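CT021 (Chlamydia trachomatis serovar L2, PDB 6UXD) is of unknown function, but is probably related in fold to the lipoprotein-trafficking proteins LolA and LolB. Local coordinates at residues A[19-24]-A[200-205]; A[65-70]-A[205-210]. All blocks are in the same frame, centred on the assembly; numbering follows the deposited sequence.

Contact 1: residues A[19-24]-A[200-205]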
ATOM      1  N   GLY A  19      13.307   1.585  -3.120  1.00 38.51           N
ATOM      2  CA  GLY A  19      12.928   1.934  -4.459  1.00 40.76           C
ATOM      3  C   GLY A  19      11.676   1.233  -4.969  1.00 36.98           C
ATOM      4  O   GLY A  19      11.118   1.662  -5.977  1.00 37.89           O
ATOM      5  N   ASP A  20      11.241   0.155  -4.318  1.00 38.65           N
ATOM      6  CA  ASP A  20       9.996  -0.501  -4.695  1.00 39.89           C
ATOM      7  C   ASP A  20       8.807   0.390  -4.366  1.00 43.66           C
ATOM      8  O   ASP A  20       8.769   1.028  -3.314  1.00 38.12           O
ATOM      9  CB  ASP A  20       9.849  -1.833  -3.974  1.00 36.79           C
ATOM     10  CG  ASP A  20      10.816  -2.868  -4.477  1.00 39.97           C
ATOM     11  OD1 ASP A  20      11.533  -2.556  -5.449  1.00 39.78           O
ATOM     12  OD2 ASP A  20      10.872  -3.973  -3.896  1.00 38.34           O
ATOM     13  N   TYR A  21       7.829   0.441  -5.279  1.00 42.14           N
ATOM     14  CA  TYR A  21       6.683   1.315  -5.099  1.00 31.47           C
ATOM     15  C   TYR A  21       5.432   0.646  -5.657  1.00 36.28           C
ATOM     16  O   TYR A  21       5.503  -0.355  -6.376  1.00 36.65           O
ATOM     17  CB  TYR A  21       6.900   2.670  -5.750  1.00 37.45           C
ATOM     18  CG  TYR A  21       6.717   2.654  -7.244  1.00 37.59           C
ATOM     19  CD1 TYR A  21       5.520   3.037  -7.828  1.00 36.39           C
ATOM     20  CD2 TYR A  21       7.741   2.240  -8.063  1.00 35.57           C
ATOM     21  CE1 TYR A  21       5.363   3.006  -9.219  1.00 41.77           C
ATOM     22  CE2 TYR A  21       7.601   2.201  -9.412  1.00 38.68           C
ATOM     23  CZ  TYR A  21       6.419   2.589  -9.998  1.00 38.21           C
ATOM     24  OH  TYR A  21       6.309   2.550 -11.371  1.00 39.01           O
ATOM     25  N   ALA A  22       4.277   1.195  -5.285  1.00 38.39           N
ATOM     26  CA  ALA A  22       3.000   0.768  -5.855  1.00 38.73           C
ATOM     27  C   ALA A  22       1.958   1.863  -5.658  1.00 37.49           C
ATOM     28  O   ALA A  22       2.007   2.621  -4.685  1.00 40.53           O
ATOM     29  CB  ALA A  22       2.544  -0.547  -5.224  1.00 39.06           C
ATOM     30  N   VAL A  23       1.023   1.957  -6.606  1.00 36.45           N
ATOM     31  CA  VAL A  23      -0.037   2.964  -6.584  1.00 33.50           C
ATOM     32  C   VAL A  23      -1.357   2.220  -6.455  1.00 37.79           C
ATOM     33  O   VAL A  23      -1.700   1.389  -7.307  1.00 37.89           O
ATOM     34  CB  VAL A  23      -0.025   3.865  -7.830  1.00 37.86           C
ATOM     35  CG1 VAL A  23      -1.137   4.902  -7.770  1.00 44.64           C
ATOM     36  CG2 VAL A  23       1.332   4.567  -7.973  1.00 41.01           C
ATOM     37  N   LEU A  24      -2.080   2.486  -5.385  1.00 39.02           N
ATOM     38  CA  LEU A  24      -3.306   1.772  -5.093  1.00 41.06           C
ATOM     39  C   LEU A  24      -4.470   2.735  -5.238  1.00 42.93           C
ATOM     40  O   LEU A  24      -4.330   3.934  -4.984  1.00 49.97           O
ATOM     41  CB  LEU A  24      -3.268   1.162  -3.683  1.00 46.29           C
ATOM     42  CG  LEU A  24      -2.642  -0.230  -3.546  1.00 39.06           C
ATOM     43  CD1 LEU A  24      -1.221  -0.274  -4.042  1.00 45.38           C
ATOM     44  CD2 LEU A  24      -2.687  -0.714  -2.104  1.00 42.89           C
ATOM     45  N   THR A 200      -4.521  -2.122  -7.510  1.00 36.61           N
ATOM     46  CA  THR A 200      -3.164  -1.631  -7.729  1.00 37.49           C
ATOM     47  C   THR A 200      -3.001  -1.318  -9.210  1.00 36.25           C
ATOM     48  O   THR A 200      -3.087  -2.221 -10.053  1.00 36.81           O
ATOM     49  CB  THR A 200      -2.120  -2.645  -7.283  1.00 36.56           C
ATOM     50  OG1 THR A 200      -2.400  -3.045  -5.937  1.00 34.89           O
ATOM     51  CG2 THR A 200      -0.736  -2.024  -7.343  1.00 39.22           C
ATOM     52  N   ILE A 201      -2.797  -0.046  -9.526  1.00 32.42           N
ATOM     53  CA  ILE A 201      -2.781   0.375 -10.923  1.00 38.08           C
ATOM     54  C   ILE A 201      -1.372   0.525 -11.464  1.00 37.05           C
ATOM     55  O   ILE A 201      -1.194   0.514 -12.692  1.00 33.84           O
ATOM     56  CB  ILE A 201      -3.584   1.675 -11.115  1.00 40.42           C
ATOM     57  CG1 ILE A 201      -2.959   2.849 -10.343  1.00 40.50           C
ATOM     58  CG2 ILE A 201      -5.002   1.452 -10.658  1.00 41.75           C
ATOM     59  CD1 ILE A 201      -3.752   4.168 -10.466  1.00 42.59           C
ATOM     60  N   GLU A 202      -0.363   0.626 -10.597  1.00 34.73           N
ATOM     61  CA  GLU A 202       1.020   0.667 -11.044  1.00 36.61           C
ATOM     62  C   GLU A 202       1.898   0.145  -9.925  1.00 35.24           C
ATOM     63  O   GLU A 202       1.606   0.382  -8.753  1.00 35.17           O
ATOM     64  CB  GLU A 202       1.442   2.085 -11.434  1.00 37.38           C
ATOM     65  CG  GLU A 202       2.801   2.152 -12.135  1.00 37.64           C
ATOM     66  CD  GLU A 202       3.187   3.563 -12.577  1.00 38.93           C
ATOM     67  OE1 GLU A 202       2.405   4.180 -13.321  1.00 34.16           O
ATOM     68  OE2 GLU A 202       4.272   4.059 -12.167  1.00 38.02           O
ATOM     69  N   MET A 203       2.928  -0.621 -10.280  1.00 34.78           N
ATOM     70  CA  MET A 203       3.964  -0.971  -9.318  1.00 37.48           C
ATOM     71  C   MET A 203       5.278  -1.099 -10.071  1.00 41.04           C
ATOM     72  O   MET A 203       5.306  -1.293 -11.293  1.00 35.98           O
ATOM     73  CB  MET A 203       3.638  -2.267  -8.544  1.00 40.02           C
ATOM     74  CG  MET A 203       3.392  -3.454  -9.423  1.00 38.24           C
ATOM     75  SD  MET A 203       3.024  -5.022  -8.614  1.00 39.12           S
ATOM     76  CE  MET A 203       1.559  -4.687  -7.622  1.00 41.53           C
ATOM     77  N   GLY A 204       6.374  -0.968  -9.330  1.00 37.45           N
ATOM     78  CA  GLY A 204       7.681  -1.103  -9.924  1.00 35.97           C
ATOM     79  C   GLY A 204       8.850  -0.972  -8.963  1.00 35.46           C
ATOM     80  O   GLY A 204       8.756  -1.291  -7.766  1.00 36.76           O
ATOM     81  N   HIS A 205       9.979  -0.542  -9.518  1.00 36.51           N
ATOM     82  CA  HIS A 205      11.255  -0.549  -8.828  1.00 40.09           C
ATOM     83  C   HIS A 205      12.010   0.726  -9.161  1.00 39.89           C
ATOM     84  O   HIS A 205      11.694   1.423 -10.134  1.00 39.31           O
ATOM     85  CB  HIS A 205      12.098  -1.758  -9.231  1.00 39.43           C
ATOM     86  CG  HIS A 205      11.351  -3.052  -9.217  1.00 47.59           C
ATOM     87  ND1 HIS A 205      10.892  -3.636  -8.056  1.00 41.24           N
ATOM     88  CD2 HIS A 205      10.989  -3.885 -10.224  1.00 46.38           C
ATOM     89  CE1 HIS A 205      10.293  -4.777  -8.344  1.00 41.66           C
ATOM     90  NE2 HIS A 205      10.333  -4.949  -9.652  1.00 46.00           N
TER

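Contact 2: residues A[65-70]-A[205-210]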
ATOM      1  N   SER A  65       4.434   7.658 -16.555  1.00 45.13           N
ATOM      2  CA  SER A  65       4.016   6.738 -15.503  1.00 47.19           C
ATOM      3  C   SER A  65       3.798   7.545 -14.239  1.00 46.70           C
ATOM      4  O   SER A  65       4.207   8.705 -14.154  1.00 42.87           O
ATOM      5  CB  SER A  65       5.047   5.627 -15.270  1.00 41.52           C
ATOM      6  OG  SER A  65       6.305   6.130 -14.827  1.00 42.39           O
ATOM      7  N   TRP A  66       3.098   6.930 -13.281  1.00 43.52           N
ATOM      8  CA  TRP A  66       2.993   7.505 -11.946  1.00 42.95           C
ATOM      9  C   TRP A  66       4.367   7.810 -11.376  1.00 43.48           C
ATOM     10  O   TRP A  66       4.613   8.913 -10.879  1.00 40.54           O
ATOM     11  CB  TRP A  66       2.248   6.559 -11.001  1.00 45.38           C
ATOM     12  CG  TRP A  66       0.769   6.725 -11.092  1.00 48.72           C
ATOM     13  CD1 TRP A  66      -0.082   6.095 -11.959  1.00 48.58           C
ATOM     14  CD2 TRP A  66      -0.038   7.586 -10.290  1.00 51.75           C
ATOM     15  NE1 TRP A  66      -1.371   6.512 -11.739  1.00 51.47           N
ATOM     16  CE2 TRP A  66      -1.371   7.426 -10.716  1.00 56.91           C
ATOM     17  CE3 TRP A  66       0.238   8.468  -9.239  1.00 61.01           C
ATOM     18  CZ2 TRP A  66      -2.428   8.125 -10.132  1.00 61.88           C
ATOM     19  CZ3 TRP A  66      -0.812   9.159  -8.658  1.00 67.14           C
ATOM     20  CH2 TRP A  66      -2.128   8.984  -9.107  1.00 62.75           C
ATOM     21  N   LYS A  67       5.271   6.833 -11.421  1.00 38.72           N
ATOM     22  CA  LYS A  67       6.602   7.048 -10.874  1.00 42.21           C
ATOM     23  C   LYS A  67       7.251   8.282 -11.488  1.00 50.06           C
ATOM     24  O   LYS A  67       7.719   9.171 -10.769  1.00 41.43           O
ATOM     25  CB  LYS A  67       7.495   5.825 -11.099  1.00 41.68           C
ATOM     26  CG  LYS A  67       8.975   6.123 -10.864  1.00 46.20           C
ATOM     27  CD  LYS A  67       9.794   4.872 -10.662  1.00 46.15           C
ATOM     28  CE  LYS A  67       9.808   3.990 -11.887  1.00 48.63           C
ATOM     29  NZ  LYS A  67      10.442   4.666 -13.036  1.00 50.40           N
ATOM     30  N   ASN A  68       7.264   8.363 -12.824  1.00 46.52           N
ATOM     31  CA  ASN A  68       8.014   9.418 -13.500  1.00 45.17           C
ATOM     32  C   ASN A  68       7.287  10.759 -13.526  1.00 53.78           C
ATOM     33  O   ASN A  68       7.938  11.808 -13.618  1.00 55.44           O
ATOM     34  CB  ASN A  68       8.354   8.995 -14.931  1.00 48.49           C
ATOM     35  CG  ASN A  68       9.278   7.796 -14.981  1.00 46.55           C
ATOM     36  OD1 ASN A  68       9.820   7.366 -13.965  1.00 48.92           O
ATOM     37  ND2 ASN A  68       9.462   7.246 -16.171  1.00 53.71           N
ATOM     38  N   ALA A  69       5.965  10.774 -13.456  1.00 48.95           N
ATOM     39  CA  ALA A  69       5.257  12.044 -13.385  1.00 53.78           C
ATOM     40  C   ALA A  69       5.048  12.542 -11.957  1.00 58.01           C
ATOM     41  O   ALA A  69       4.534  13.651 -11.781  1.00 54.80           O
ATOM     42  CB  ALA A  69       3.900  11.931 -14.077  1.00 50.07           C
ATOM     43  N   PHE A  70       5.448  11.767 -10.945  1.00 49.69           N
ATOM     44  CA  PHE A  70       5.044  12.071  -9.575  1.00 56.01           C
ATOM     45  C   PHE A  70       5.506  13.456  -9.141  1.00 58.74           C
ATOM     46  O   PHE A  70       4.750  14.203  -8.508  1.00 62.26           O
ATOM     47  CB  PHE A  70       5.600  11.021  -8.621  1.00 50.67           C
ATOM     48  CG  PHE A  70       5.074  11.141  -7.227  1.00 50.43           C
ATOM     49  CD1 PHE A  70       3.916  10.492  -6.860  1.00 53.14           C
ATOM     50  CD2 PHE A  70       5.730  11.915  -6.287  1.00 54.83           C
ATOM     51  CE1 PHE A  70       3.423  10.595  -5.576  1.00 53.85           C
ATOM     52  CE2 PHE A  70       5.243  12.025  -5.008  1.00 57.12           C
ATOM     53  CZ  PHE A  70       4.087  11.359  -4.649  1.00 53.17           C
ATOM     54  N   HIS A 205       9.979  -0.542  -9.518  1.00 36.51           N
ATOM     55  CA  HIS A 205      11.255  -0.549  -8.828  1.00 40.09           C
ATOM     56  C   HIS A 205      12.010   0.726  -9.161  1.00 39.89           C
ATOM     57  O   HIS A 205      11.694   1.423 -10.134  1.00 39.31           O
ATOM     58  CB  HIS A 205      12.098  -1.758  -9.231  1.00 39.43           C
ATOM     59  CG  HIS A 205      11.351  -3.052  -9.217  1.00 47.59           C
ATOM     60  ND1 HIS A 205      10.892  -3.636  -8.056  1.00 41.24           N
ATOM     61  CD2 HIS A 205      10.989  -3.885 -10.224  1.00 46.38           C
ATOM     62  CE1 HIS A 205      10.293  -4.777  -8.344  1.00 41.66           C
ATOM     63  NE2 HIS A 205      10.333  -4.949  -9.652  1.00 46.00           N
ATOM     64  N   GLN A 206      13.023   1.013  -8.334  1.00 46.34           N
ATOM     65  CA  GLN A 206      13.978   2.095  -8.568  1.00 46.16           C
ATOM     66  C   GLN A 206      13.310   3.455  -8.536  1.00 42.41           C
ATOM     67  O   GLN A 206      13.704   4.356  -9.268  1.00 42.30           O
ATOM     68  CB  GLN A 206      14.712   1.933  -9.903  1.00 49.28           C
ATOM     69  CG  GLN A 206      15.470   0.629 -10.054  1.00 52.90           C
ATOM     70  CD  GLN A 206      15.986   0.412 -11.476  1.00 76.14           C
ATOM     71  OE1 GLN A 206      17.190   0.233 -11.691  1.00 74.90           O
ATOM     72  NE2 GLN A 206      15.066   0.413 -12.456  1.00 68.95           N
ATOM     73  N   ALA A 207      12.269   3.605  -7.728  1.00 41.17           N
ATOM     74  CA  ALA A 207      11.693   4.921  -7.516  1.00 35.80           C
ATOM     75  C   ALA A 207      12.472   5.666  -6.431  1.00 41.05           C
ATOM     76  O   ALA A 207      12.974   5.067  -5.475  1.00 39.29           O
ATOM     77  CB  ALA A 207      10.231   4.814  -7.105  1.00 39.13           C
ATOM     78  N   ALA A 208      12.551   6.985  -6.577  1.00 44.33           N
ATOM     79  CA  ALA A 208      13.237   7.842  -5.624  1.00 47.87           C
ATOM     80  C   ALA A 208      12.233   8.793  -4.996  1.00 47.88           C
ATOM     81  O   ALA A 208      11.317   9.281  -5.669  1.00 44.41           O
ATOM     82  CB  ALA A 208      14.367   8.635  -6.290  1.00 51.30           C
ATOM     83  N   SER A 209      12.379   9.029  -3.699  1.00 48.05           N
ATOM     84  CA  SER A 209      11.426   9.888  -3.015  1.00 48.71           C
ATOM     85  C   SER A 209      11.585  11.327  -3.481  1.00 51.81           C
ATOM     86  O   SER A 209      12.698  11.794  -3.744  1.00 46.28           O
ATOM     87  CB  SER A 209      11.611   9.839  -1.503  1.00 49.78           C
ATOM     88  OG  SER A 209      10.827  10.857  -0.906  1.00 49.01           O
ATOM     89  N   SER A 210      10.460  12.030  -3.561  1.00 54.45           N
ATOM     90  CA  SER A 210      10.442  13.464  -3.803  1.00 55.17           C
ATOM     91  C   SER A 210      10.380  14.286  -2.514  1.00 60.02           C
ATOM     92  O   SER A 210      10.380  15.520  -2.579  1.00 56.47           O
ATOM     93  CB  SER A 210       9.250  13.816  -4.700  1.00 47.16           C
ATOM     94  OG  SER A 210       8.011  13.567  -4.063  1.00 59.55           O
TER

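Contact 1: residues A[19-24]-A[200-205]
With CG of Tyr21 in the crowded position between its backbone N and carbonyl carbon (chi1 78°), the ring swings over the partner strand, while Glu202, its CG anti to the backbone N and its chain extended beyond it, reaches along the same face of the sheet to meet it. This is an antiparallel strand pair, 21-24 against 200-204, with a beta bulge where Leu24 pairs with Thr200 and Ile201 is left as the extra residue. Tyr21 OH donates to Glu202 OE2 at 2.7 Å, meeting that oxygen's anti lone pair, the one turned away from OE1, and the ring and carboxylate planes stand 81° apart. One ring face lies on the backbone of Met203 and Gly204, offset toward the rim, with Gly204 N 3.4 Å from Tyr21 CE2; the ring can lie this close because Gly204 has no side chain on that face. The buried carboxylate is also held at OE1, which accepts from Asn144 ND2. Beside the bulge, Ile201 N bonds to Val23 O almost along the C=O axis, and Ile201 CG1 packs on Val23 CG1. Where the strands run out, Asp20 and His205 lie side by side. Asp20 OD2 forms a salt bridge with Arg180 NH1 and accepts a hydrogen bond from Arg17 N, whereas OD1 receives His205 ND1 at 2.9 Å, a nearly straight bond (170°) in the imidazole plane but above the carboxylate plane.

Contact 2: residues A[65-70]-A[205-210]
Lys67 carries most of this surface contact through the middle of its side chain. Its CG is anti to the backbone N (chi1 166°) and the chain stays extended through chi2, so CD is carried out to the loop that follows strand 196-204. There CD lies against the methyl of Ala207, 3.6 Å from its CB, and almost as close to its CA. The chain then turns twice, at chi3 and chi4 (64° and 63°). The first turn sets CE 3.6 Å from the backbone oxygen of His205, a packing contact through a methylene, and the second carries the ammonium back toward its own helix. Lys67 NZ donates to the neighbouring Asn68 OD1 at 2.9 Å, approaching above the carbonyl plane, so the ammonium bonds to a side chain of its own segment, and the loop is met by the aliphatic part.

Phe70 makes the second touch. With CG anti to the backbone N, its ring presents an edge to Ser210: OG lies near the ring plane, 3.3 Å from CE2 and a little farther from CD2. Ser210 OG sits between its own backbone N and carbonyl carbon, which turns the hydroxyl to the aromatic rim.

The short helix 66-69 is started by Ser65 as N-cap, its OG accepting from Asn68 N at 3.1 Å. Trp66 and Ala69 pack on helix 58-63, and Phe70 meets the ring of Phe32. Ala207 touches Leu34 of strand 29-38 and Tyr21 of strand 21-26, so the loop packs against these two strands as well as against the short helix.

Contacts 1 and 2 share His205, where strand 200-204 gives way to the loop, and their centres lie about 9 Å apart. Glu202 is the main bridge: from the sheet its OE1 reaches Trp66 N at 2.8 Å, and its OE2 accepts from Lys67 N, so the carboxylate of contact 1 meets the first backbone N-H groups of the helix in contact 2. Those amides would be expected to stabilise its negative charge. A second tie joins the backbones, Ala207 N lying 2.9 Å from Gly19 O, a probable hydrogen bond just past the strand ends, one residue out of the strands' register. Tyr21 OH also packs 3.5 Å from Lys67 CB, between sheet and helix.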